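PDB 2UVP: HOBA, which is required for initiation of DNA replication in Helicobacter pylori and increases binding of DnaA to the oriC region. Local coordinates for residues 55-60 and 89-94. Numbering follows the deposited sequence.
Sequences SLLVSA and IDFNAS
Val58 bonds to the 89-94 segment through both its amide and its carbonyl. Val58 N donates to Ile89 O over 2.8 Å, nearly straight at 173°. Val58 O accepts from Phe91 N, also at 2.8 Å, but this bond is more bent, at 144°. Ile89 N in turn donates to Leu56 O. These bonds join two parallel strands, with Leu57 level with Ile89 and Val58 level with Asp90.

Leu57 and Ile89 lie side by side on one face of the sheet, their CD1 methyls 3.7 Å apart. Ile89 CD1, at an unstaggered chi2 of 112°, also meets Ser55 CB. On the same face, Leu57 CB packs against Phe91 CB. The Phe91 ring meets Ser59 CB at its edge, 3.9 Å from CD2. Phe118 and Tyr97 meet this ring, and Ile109 of helix 102-112 touches the same side chain. Ser59 OG hydrogen-bonds to His120.

Beyond Asp90 the chain leaves the strand in a type I turn from Phe91 to Ser94. Asp90 OD1 accepts from Ala93 N at 3.0 Å, an Asx motif, with the donor above the carboxylate plane. Phe91 O takes bonds from both Ser94 N and Ser94 OG. On the other face, Leu68 of helix 65-75 touches Val58 and Asp90. Strand 55-60, this helix and strand 88-90 form a beta-alpha-beta unit at one margin of the chain's parallel sheet, within an alpha/beta fold of the SIS clan.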
# COMPACT_ATOMS: atom_id res chain seq x y z
N SER A 55 -21.59 7.78 3.98
CA SER A 55 -20.28 7.29 3.53
C SER A 55 -20.38 5.83 3.08
O SER A 55 -21.24 5.07 3.55
CB SER A 55 -19.23 7.45 4.66
OG SER A 55 -19.64 6.76 5.83
N LEU A 56 -19.52 5.43 2.14
CA LEU A 56 -19.46 4.04 1.71
C LEU A 56 -18.14 3.44 2.16
O LEU A 56 -17.07 3.95 1.80
CB LEU A 56 -19.59 3.91 0.18
CG LEU A 56 -20.93 4.35 -0.41
CD1 LEU A 56 -20.79 4.41 -1.92
CD2 LEU A 56 -22.02 3.36 -0.00
N LEU A 57 -18.22 2.39 2.97
CA LEU A 57 -17.02 1.74 3.47
C LEU A 57 -16.90 0.47 2.66
O LEU A 57 -17.68 -0.47 2.84
CB LEU A 57 -17.14 1.43 4.97
CG LEU A 57 -16.77 2.57 5.94
CD1 LEU A 57 -17.56 3.82 5.72
CD2 LEU A 57 -16.93 2.03 7.39
N VAL A 58 -15.93 0.45 1.76
CA VAL A 58 -15.87 -0.59 0.73
C VAL A 58 -14.86 -1.66 1.10
O VAL A 58 -13.70 -1.37 1.44
CB VAL A 58 -15.52 0.02 -0.68
CG1 VAL A 58 -15.74 -1.03 -1.77
CG2 VAL A 58 -16.39 1.24 -1.00
N SER A 59 -15.29 -2.92 1.01
CA SER A 59 -14.40 -4.04 1.27
C SER A 59 -14.60 -5.11 0.18
O SER A 59 -15.64 -5.12 -0.51
CB SER A 59 -14.68 -4.65 2.65
OG SER A 59 -16.03 -5.07 2.78
N ALA A 60 -13.63 -6.00 0.06
CA ALA A 60 -13.69 -7.11 -0.93
C ALA A 60 -12.86 -8.27 -0.44
O ALA A 60 -11.88 -8.07 0.30
CB ALA A 60 -13.19 -6.66 -2.29
N ILE A 89 -14.57 5.08 1.29
CA ILE A 89 -13.46 4.69 2.13
C ILE A 89 -13.06 3.25 1.82
O ILE A 89 -13.93 2.39 1.62
CB ILE A 89 -13.85 4.79 3.62
CG1 ILE A 89 -14.06 6.26 4.03
CG2 ILE A 89 -12.85 4.08 4.53
CD1 ILE A 89 -15.45 6.55 4.35
N ASP A 90 -11.74 3.00 1.75
CA ASP A 90 -11.20 1.66 1.63
C ASP A 90 -11.24 1.00 3.01
O ASP A 90 -10.39 1.24 3.87
CB ASP A 90 -9.77 1.71 1.07
CG ASP A 90 -9.13 0.33 0.93
OD1 ASP A 90 -9.63 -0.65 1.53
OD2 ASP A 90 -8.09 0.26 0.23
N PHE A 91 -12.25 0.16 3.22
CA PHE A 91 -12.44 -0.50 4.49
C PHE A 91 -11.41 -1.61 4.72
O PHE A 91 -10.93 -1.77 5.86
CB PHE A 91 -13.88 -1.02 4.61
CG PHE A 91 -14.23 -1.59 5.97
CD1 PHE A 91 -13.92 -0.91 7.13
CD2 PHE A 91 -14.93 -2.80 6.06
CE1 PHE A 91 -14.25 -1.44 8.39
CE2 PHE A 91 -15.27 -3.33 7.31
CZ PHE A 91 -14.92 -2.65 8.48
N ASN A 92 -11.03 -2.34 3.67
CA ASN A 92 -9.98 -3.37 3.77
C ASN A 92 -8.75 -2.78 4.43
O ASN A 92 -8.08 -3.47 5.19
CB ASN A 92 -9.51 -3.92 2.41
CG ASN A 92 -10.37 -5.09 1.89
OD1 ASN A 92 -9.90 -5.91 1.09
ND2 ASN A 92 -11.60 -5.13 2.28
N ALA A 93 -8.44 -1.52 4.10
CA ALA A 93 -7.16 -0.92 4.47
C ALA A 93 -7.24 -0.23 5.83
O ALA A 93 -6.24 0.23 6.36
CB ALA A 93 -6.72 0.07 3.42
N SER A 94 -8.43 -0.13 6.38
CA SER A 94 -8.57 0.70 7.58
C SER A 94 -8.19 -0.07 8.85
O SER A 94 -8.22 -1.29 8.88
CB SER A 94 -9.96 1.28 7.68
OG SER A 94 -10.83 0.38 8.30